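Local coordinates for protein oxidoreductase (Methanosarcina mazei, PDB 3KA7) that binds flavin-adenine dinucleotide and probably acts as an oxidoreductase of the flavin-containing amine oxidase family, at residues A[82-90]-A[100-108]; A[221-229]-A[388-396]. All coordinates share one frame; numbering follows the deposited sequence.

Contact 1: residues A[82-90]-A[100-108]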
loop_
_atom_site.group_PDB
_atom_site.type_symbol
_atom_site.label_atom_id
_atom_site.label_comp_id
_atom_site.label_asym_id
_atom_site.label_seq_id
_atom_site.Cartn_x
_atom_site.Cartn_y
_atom_site.Cartn_z
ATOM N N GLU A 82 -18.396 -2.631 1.522
ATOM C CA GLU A 82 -19.329 -1.869 2.315
ATOM C C GLU A 82 -18.582 -0.721 2.972
ATOM O O GLU A 82 -17.352 -0.780 3.101
ATOM C CB GLU A 82 -19.972 -2.778 3.353
ATOM C CG GLU A 82 -20.835 -3.847 2.690
ATOM C CD GLU A 82 -21.774 -3.270 1.633
ATOM O OE1 GLU A 82 -22.674 -2.471 1.992
ATOM O OE2 GLU A 82 -21.617 -3.616 0.438
HETATM N N MSE A 83 -19.308 0.329 3.349
HETATM C CA MSE A 83 -18.689 1.514 3.958
HETATM C C MSE A 83 -17.896 1.124 5.200
HETATM O O MSE A 83 -18.324 0.311 6.031
HETATM C CB MSE A 83 -19.735 2.608 4.299
HETATM C CG MSE A 83 -19.172 3.920 4.944
HETATM SE SE MSE A 83 -17.707 4.682 3.903
HETATM C CE MSE A 83 -18.699 5.146 2.270
ATOM N N THR A 84 -16.721 1.714 5.304
ATOM C CA THR A 84 -15.870 1.523 6.450
ATOM C C THR A 84 -16.541 2.059 7.709
ATOM O O THR A 84 -17.278 3.051 7.672
ATOM C CB THR A 84 -14.519 2.213 6.203
ATOM O OG1 THR A 84 -13.725 1.382 5.336
ATOM C CG2 THR A 84 -13.781 2.464 7.519
ATOM N N THR A 85 -16.278 1.395 8.828
ATOM C CA THR A 85 -16.786 1.844 10.108
ATOM C C THR A 85 -15.644 2.163 11.060
ATOM O O THR A 85 -14.475 1.869 10.769
ATOM C CB THR A 85 -17.728 0.805 10.727
ATOM O OG1 THR A 85 -17.020 -0.430 10.921
ATOM C CG2 THR A 85 -18.908 0.555 9.779
ATOM N N VAL A 86 -15.993 2.780 12.184
ATOM C CA VAL A 86 -15.011 3.270 13.134
ATOM C C VAL A 86 -15.479 2.952 14.537
ATOM O O VAL A 86 -16.593 3.320 14.930
ATOM C CB VAL A 86 -14.835 4.799 13.017
ATOM C CG1 VAL A 86 -13.637 5.269 13.855
ATOM C CG2 VAL A 86 -14.657 5.215 11.553
ATOM N N ARG A 87 -14.606 2.310 15.306
ATOM C CA ARG A 87 -14.921 1.925 16.675
ATOM C C ARG A 87 -14.511 3.018 17.658
ATOM O O ARG A 87 -13.347 3.434 17.701
ATOM C CB ARG A 87 -14.222 0.607 17.015
ATOM C CG ARG A 87 -14.681 -0.013 18.311
ATOM C CD ARG A 87 -14.670 -1.542 18.231
ATOM N NE ARG A 87 -15.656 -2.041 17.277
ATOM C CZ ARG A 87 -15.834 -3.327 16.986
ATOM N NH1 ARG A 87 -15.085 -4.252 17.575
ATOM N NH2 ARG A 87 -16.768 -3.689 16.110
ATOM N N VAL A 88 -15.474 3.488 18.449
ATOM C CA VAL A 88 -15.222 4.592 19.361
ATOM C C VAL A 88 -15.701 4.234 20.765
ATOM O O VAL A 88 -16.477 3.295 20.942
ATOM C CB VAL A 88 -15.911 5.893 18.880
ATOM C CG1 VAL A 88 -15.362 6.313 17.525
ATOM C CG2 VAL A 88 -17.429 5.715 18.817
ATOM N N PRO A 89 -15.226 4.967 21.771
ATOM C CA PRO A 89 -15.694 4.664 23.111
ATOM C C PRO A 89 -17.178 4.984 23.253
ATOM O O PRO A 89 -17.720 5.817 22.514
ATOM C CB PRO A 89 -14.846 5.584 23.990
ATOM C CG PRO A 89 -13.614 5.843 23.179
ATOM C CD PRO A 89 -14.126 5.942 21.779
ATOM N N LEU A 90 -17.820 4.308 24.199
ATOM C CA LEU A 90 -19.245 4.470 24.434
ATOM C C LEU A 90 -19.567 5.910 24.813
ATOM O O LEU A 90 -20.513 6.496 24.293
ATOM C CB LEU A 90 -19.687 3.515 25.536
ATOM C CG LEU A 90 -21.098 2.926 25.508
ATOM C CD1 LEU A 90 -21.574 2.620 24.097
ATOM C CD2 LEU A 90 -21.121 1.680 26.368
ATOM N N GLY A 100 -16.577 -0.126 27.108
ATOM C CA GLY A 100 -17.496 -0.414 26.032
ATOM C C GLY A 100 -17.218 0.461 24.827
ATOM O O GLY A 100 -16.438 1.411 24.905
ATOM N N PHE A 101 -17.864 0.136 23.715
ATOM C CA PHE A 101 -17.655 0.859 22.479
ATOM C C PHE A 101 -18.901 0.858 21.615
ATOM O O PHE A 101 -19.858 0.111 21.850
ATOM C CB PHE A 101 -16.492 0.252 21.692
ATOM C CG PHE A 101 -16.709 -1.184 21.291
ATOM C CD1 PHE A 101 -17.511 -1.502 20.204
ATOM C CD2 PHE A 101 -16.098 -2.215 21.986
ATOM C CE1 PHE A 101 -17.708 -2.819 19.827
ATOM C CE2 PHE A 101 -16.297 -3.539 21.611
ATOM C CZ PHE A 101 -17.098 -3.836 20.533
ATOM N N LYS A 102 -18.883 1.718 20.613
ATOM C CA LYS A 102 -19.915 1.732 19.606
ATOM C C LYS A 102 -19.234 1.971 18.263
ATOM O O LYS A 102 -18.090 2.439 18.215
ATOM C CB LYS A 102 -20.938 2.827 19.913
ATOM C CG LYS A 102 -20.350 4.224 19.907
ATOM C CD LYS A 102 -21.386 5.264 20.349
ATOM C CE LYS A 102 -20.742 6.635 20.540
ATOM N NZ LYS A 102 -21.766 7.711 20.713
ATOM N N ASP A 103 -19.921 1.634 17.178
ATOM C CA ASP A 103 -19.366 1.823 15.836
ATOM C C ASP A 103 -20.155 2.873 15.054
ATOM O O ASP A 103 -21.392 2.880 15.097
ATOM C CB ASP A 103 -19.380 0.497 15.060
ATOM C CG ASP A 103 -18.397 -0.530 15.606
ATOM O OD1 ASP A 103 -17.487 -0.177 16.383
ATOM O OD2 ASP A 103 -18.526 -1.720 15.242
ATOM N N ILE A 104 -19.446 3.756 14.350
ATOM C CA ILE A 104 -20.059 4.725 13.436
ATOM C C ILE A 104 -19.536 4.520 12.013
ATOM O O ILE A 104 -18.448 3.992 11.822
ATOM C CB ILE A 104 -19.756 6.181 13.867
ATOM C CG1 ILE A 104 -18.260 6.471 13.730
ATOM C CG2 ILE A 104 -20.199 6.415 15.304
ATOM C CD1 ILE A 104 -17.908 7.948 13.602
ATOM N N SER A 105 -20.308 4.940 11.018
ATOM C CA SER A 105 -19.859 4.924 9.631
ATOM C C SER A 105 -18.725 5.938 9.412
ATOM O O SER A 105 -18.700 6.997 10.039
ATOM C CB SER A 105 -21.045 5.235 8.713
ATOM O OG SER A 105 -20.657 5.175 7.353
ATOM N N PHE A 106 -17.787 5.611 8.530
ATOM C CA PHE A 106 -16.650 6.491 8.249
ATOM C C PHE A 106 -17.115 7.894 7.878
ATOM O O PHE A 106 -16.602 8.882 8.392
ATOM C CB PHE A 106 -15.796 5.891 7.127
ATOM C CG PHE A 106 -14.590 6.714 6.749
ATOM C CD1 PHE A 106 -13.391 6.576 7.438
ATOM C CD2 PHE A 106 -14.646 7.592 5.674
ATOM C CE1 PHE A 106 -12.270 7.315 7.081
ATOM C CE2 PHE A 106 -13.522 8.336 5.306
ATOM C CZ PHE A 106 -12.337 8.191 6.006
ATOM N N ASN A 107 -18.093 7.983 6.984
ATOM C CA ASN A 107 -18.580 9.297 6.554
ATOM C C ASN A 107 -19.323 10.095 7.624
ATOM O O ASN A 107 -19.571 11.296 7.440
ATOM C CB ASN A 107 -19.419 9.177 5.284
ATOM C CG ASN A 107 -18.591 8.787 4.080
ATOM O OD1 ASN A 107 -18.842 7.760 3.446
ATOM N ND2 ASN A 107 -17.582 9.598 3.761
ATOM N N ASP A 108 -19.667 9.440 8.735
ATOM C CA ASP A 108 -20.329 10.100 9.863
ATOM C C ASP A 108 -19.341 10.536 10.946
ATOM O O ASP A 108 -19.740 10.769 12.087
ATOM C CB ASP A 108 -21.389 9.187 10.489
ATOM C CG ASP A 108 -22.612 9.012 9.609
ATOM O OD1 ASP A 108 -22.779 9.785 8.631
ATOM O OD2 ASP A 108 -23.422 8.105 9.911
HETATM O O HOH W 1 -18.682 -1.940 12.538
#

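Contact 2: residues A[221-229]-A[388-396]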
loop_
_atom_site.group_PDB
_atom_site.type_symbol
_atom_site.label_atom_id
_atom_site.label_comp_id
_atom_site.label_asym_id
_atom_site.label_seq_id
_atom_site.Cartn_x
_atom_site.Cartn_y
_atom_site.Cartn_z
ATOM N N LYS A 221 23.204 -6.718 -11.695
ATOM C CA LYS A 221 23.754 -5.505 -12.254
ATOM C C LYS A 221 22.880 -4.948 -13.368
ATOM O O LYS A 221 22.270 -5.703 -14.132
ATOM C CB LYS A 221 25.181 -5.768 -12.771
ATOM C CG LYS A 221 25.853 -4.554 -13.378
ATOM C CD LYS A 221 27.296 -4.857 -13.815
ATOM C CE LYS A 221 27.862 -3.689 -14.607
ATOM N NZ LYS A 221 29.331 -3.794 -14.848
ATOM N N ILE A 222 22.812 -3.626 -13.444
ATOM C CA ILE A 222 22.222 -2.961 -14.599
ATOM C C ILE A 222 23.365 -2.455 -15.475
ATOM O O ILE A 222 24.217 -1.684 -15.017
ATOM C CB ILE A 222 21.294 -1.794 -14.184
ATOM C CG1 ILE A 222 20.086 -2.329 -13.406
ATOM C CG2 ILE A 222 20.841 -1.000 -15.405
ATOM C CD1 ILE A 222 19.220 -1.228 -12.746
ATOM N N LEU A 223 23.394 -2.898 -16.730
ATOM C CA LEU A 223 24.453 -2.480 -17.642
ATOM C C LEU A 223 24.128 -1.124 -18.243
ATOM O O LEU A 223 23.030 -0.917 -18.766
ATOM C CB LEU A 223 24.628 -3.499 -18.762
ATOM C CG LEU A 223 24.757 -4.960 -18.354
ATOM C CD1 LEU A 223 24.628 -5.828 -19.593
ATOM C CD2 LEU A 223 26.084 -5.198 -17.653
ATOM N N ILE A 224 25.084 -0.204 -18.149
ATOM C CA ILE A 224 24.930 1.141 -18.659
ATOM C C ILE A 224 26.040 1.409 -19.667
ATOM O O ILE A 224 27.213 1.158 -19.383
ATOM C CB ILE A 224 25.057 2.177 -17.536
ATOM C CG1 ILE A 224 23.989 1.941 -16.459
ATOM C CG2 ILE A 224 24.947 3.588 -18.099
ATOM C CD1 ILE A 224 22.601 2.288 -16.900
ATOM N N GLU A 225 25.671 1.911 -20.838
ATOM C CA GLU A 225 26.655 2.251 -21.861
ATOM C C GLU A 225 26.418 3.672 -22.336
ATOM O O GLU A 225 25.369 3.978 -22.904
ATOM C CB GLU A 225 26.566 1.274 -23.027
ATOM C CG GLU A 225 26.931 -0.156 -22.651
ATOM C CD GLU A 225 26.793 -1.124 -23.809
ATOM O OE1 GLU A 225 27.008 -0.712 -24.972
ATOM O OE2 GLU A 225 26.470 -2.305 -23.554
ATOM N N ASN A 226 27.385 4.544 -22.071
ATOM C CA ASN A 226 27.279 5.953 -22.436
ATOM C C ASN A 226 26.050 6.653 -21.856
ATOM O O ASN A 226 25.349 7.387 -22.559
ATOM C CB ASN A 226 27.313 6.117 -23.964
ATOM C CG ASN A 226 28.685 5.828 -24.560
ATOM O OD1 ASN A 226 28.897 4.781 -25.172
ATOM N ND2 ASN A 226 29.622 6.762 -24.396
ATOM N N GLY A 227 25.807 6.434 -20.568
ATOM C CA GLY A 227 24.687 7.065 -19.879
ATOM C C GLY A 227 23.344 6.465 -20.239
ATOM O O GLY A 227 22.301 7.006 -19.877
ATOM N N LYS A 228 23.367 5.341 -20.945
ATOM C CA LYS A 228 22.133 4.705 -21.396
ATOM C C LYS A 228 22.001 3.250 -20.929
ATOM O O LYS A 228 22.953 2.465 -20.994
ATOM C CB LYS A 228 22.047 4.781 -22.926
ATOM C CG LYS A 228 20.841 4.085 -23.498
ATOM C CD LYS A 228 19.540 4.805 -23.114
ATOM C CE LYS A 228 18.325 4.109 -23.714
ATOM N NZ LYS A 228 18.312 2.652 -23.330
ATOM N N ALA A 229 20.808 2.876 -20.472
ATOM C CA ALA A 229 20.576 1.491 -20.077
ATOM C C ALA A 229 20.806 0.602 -21.276
ATOM O O ALA A 229 20.339 0.919 -22.370
ATOM C CB ALA A 229 19.152 1.312 -19.570
ATOM N N GLU A 388 12.197 8.576 -12.768
ATOM C CA GLU A 388 13.384 8.638 -13.620
ATOM C C GLU A 388 14.677 8.462 -12.841
ATOM O O GLU A 388 14.701 8.610 -11.624
ATOM C CB GLU A 388 13.415 9.955 -14.398
ATOM C CG GLU A 388 12.184 10.110 -15.285
ATOM C CD GLU A 388 12.258 11.276 -16.251
ATOM O OE1 GLU A 388 13.165 12.123 -16.132
ATOM O OE2 GLU A 388 11.385 11.341 -17.137
ATOM N N THR A 389 15.750 8.165 -13.569
ATOM C CA THR A 389 17.070 7.985 -12.982
ATOM C C THR A 389 18.044 8.785 -13.832
ATOM O O THR A 389 17.637 9.402 -14.826
ATOM C CB THR A 389 17.496 6.500 -12.965
ATOM O OG1 THR A 389 17.788 6.051 -14.301
ATOM C CG2 THR A 389 16.380 5.622 -12.375
ATOM N N PRO A 390 19.326 8.787 -13.452
ATOM C CA PRO A 390 20.337 9.502 -14.233
ATOM C C PRO A 390 20.566 8.904 -15.620
ATOM O O PRO A 390 21.259 9.513 -16.446
ATOM C CB PRO A 390 21.606 9.346 -13.379
ATOM C CG PRO A 390 21.094 9.186 -11.989
ATOM C CD PRO A 390 19.843 8.365 -12.139
ATOM N N PHE A 391 19.993 7.732 -15.881
ATOM C CA PHE A 391 20.293 6.998 -17.100
ATOM C C PHE A 391 19.079 6.889 -18.011
ATOM O O PHE A 391 17.996 6.474 -17.583
ATOM C CB PHE A 391 20.830 5.607 -16.766
ATOM C CG PHE A 391 21.971 5.623 -15.791
ATOM C CD1 PHE A 391 23.213 6.122 -16.164
ATOM C CD2 PHE A 391 21.796 5.161 -14.492
ATOM C CE1 PHE A 391 24.275 6.143 -15.258
ATOM C CE2 PHE A 391 22.862 5.182 -13.577
ATOM C CZ PHE A 391 24.092 5.673 -13.961
ATOM N N SER A 392 19.254 7.253 -19.277
ATOM C CA SER A 392 18.164 7.083 -20.227
ATOM C C SER A 392 17.786 5.622 -20.375
ATOM O O SER A 392 18.645 4.743 -20.347
ATOM C CB SER A 392 18.519 7.699 -21.587
ATOM O OG SER A 392 18.270 9.082 -21.514
ATOM N N GLY A 393 16.488 5.365 -20.514
ATOM C CA GLY A 393 15.992 4.010 -20.700
ATOM C C GLY A 393 15.898 3.193 -19.419
ATOM O O GLY A 393 15.562 2.015 -19.464
ATOM N N LEU A 394 16.204 3.817 -18.281
ATOM C CA LEU A 394 16.042 3.161 -16.980
ATOM C C LEU A 394 15.023 3.904 -16.131
ATOM O O LEU A 394 15.225 5.080 -15.806
ATOM C CB LEU A 394 17.386 3.099 -16.241
ATOM C CG LEU A 394 17.318 2.570 -14.801
ATOM C CD1 LEU A 394 16.820 1.139 -14.774
ATOM C CD2 LEU A 394 18.681 2.687 -14.148
ATOM N N TYR A 395 13.931 3.218 -15.790
ATOM C CA TYR A 395 12.874 3.774 -14.938
ATOM C C TYR A 395 12.626 2.910 -13.700
ATOM O O TYR A 395 12.875 1.707 -13.711
ATOM C CB TYR A 395 11.568 3.898 -15.724
ATOM C CG TYR A 395 11.651 4.876 -16.889
ATOM C CD1 TYR A 395 11.333 6.217 -16.713
ATOM C CD2 TYR A 395 12.057 4.454 -18.149
ATOM C CE1 TYR A 395 11.411 7.123 -17.774
ATOM C CE2 TYR A 395 12.146 5.350 -19.214
ATOM C CZ TYR A 395 11.813 6.682 -19.016
ATOM O OH TYR A 395 11.893 7.588 -20.064
ATOM N N VAL A 396 12.129 3.539 -12.644
ATOM C CA VAL A 396 11.793 2.833 -11.404
ATOM C C VAL A 396 10.294 2.893 -11.162
ATOM O O VAL A 396 9.685 3.971 -11.212
ATOM C CB VAL A 396 12.520 3.454 -10.191
ATOM C CG1 VAL A 396 12.038 2.792 -8.875
ATOM C CG2 VAL A 396 14.017 3.339 -10.375
#

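Contact 1: residues A[82-90]-A[100-108]
F101 CE1 lies over one face of the R87 guanidinium, offset toward its rim, the two planes 11° apart, and R87 CD lies over the ring itself; the D103 carboxylate meets the edge of the guanidinium, nearly coplanar with it. R87 and D103 share one face of an antiparallel β-hairpin, strands 85-89 and 101-105, at the margin of the mixed sheet, and the F101 ring lies against the arginine; strand 298-300 flanks 85-89 on its other side. R87 holds D103 side-on: NE reaches OD1 at 2.8 Å and NH2 reaches OD2 at 2.8 Å, each oxygen offering its syn lone pair. CD of R87 adds a CH-pi contact, 3.6 Å from the F101 ring centroid. F101 has its CG between backbone N and carbonyl carbon (chi1 61°), which turns a face of the ring to the R87 chain. With an alanine in place of this arginine, D103 would probably lose its cationic mate, and the F101 ring the side chain lying over its face. The other face carries V86, I104, V88 and K102, and W150 of helix 149-163 packs on the first three; CG2 of V88 presses on CG of K102 at 3.5 Å, a tight fit. Paired backbone bonds join V86 with I104 and V88 with K102, and beyond the strand F106 N donates to T84 O at 2.7 Å. A water gives a proton to D103 OD2 and also meets T85 OG1, whose other partner is H295 NE2.

Contact 2: residues A[221-229]-A[388-396]
I224 meets F391 at about a right angle: I224 CD1 lies over one face of the ring, 3.6 Å from F391 CG and displaced toward the rim, and I224 CG2 rests against F391 CD1. P390 CB lies over the centre of the opposite face, and G227 O comes to the ring edge in plane, so the phenyl has neighbours on both faces and at one edge. Deeper in, I222 and L394 reach toward each other tip to tip, CD1 to CD1 at 3.9 Å, and the CB atoms of A229 and L394 are neighbours; V244 of the parallel sheet touches both of the latter. The segments meeting here are the type I' turn E225-K228 of a β-hairpin and the type II turn F391-L394 that leads into strand 394-396, an outermost strand of the Rossmann-type parallel sheet. A single bridge, K228 with S392, links them: A229 N donates to S392 O at 2.9 Å, nearly straight at 177°, and S392 N to G227 O at 3.1 Å, more bent. The solvent side has few partners, G227, S392 and the lysine chain, with one tight spot where K228 CD comes 3.4 Å from S392 CB. K228 sets out away from 388-396, then bends at chi2 (68°) and chi4 (54°), which carries CD across S392 and returns NZ to A229 O in the carbonyl plane at 2.8 Å; D242 O is a second acceptor for that ammonium.

In the fold
Contact 1 and contact 2 lie on opposite sides of the chain's centre, about 49 Å apart between centres and about 28 Å between nearest atoms, and they follow one another along the chain. They belong to different sheets: 82-90 with 100-108 forms the margin of the mixed sheet, whereas 221-229 with 388-396 ties the small antiparallel sheet to an end of the parallel, nucleotide-binding one. The FAD lies between them. From contact 1 the side chain of T84 is about 11 Å from the cofactor and about 7 Å from that of M56, an FAD-binding residue; from contact 2 the side chain of I222 is about 9 Å from the FAD and about 5 Å from that of V219, another binding residue.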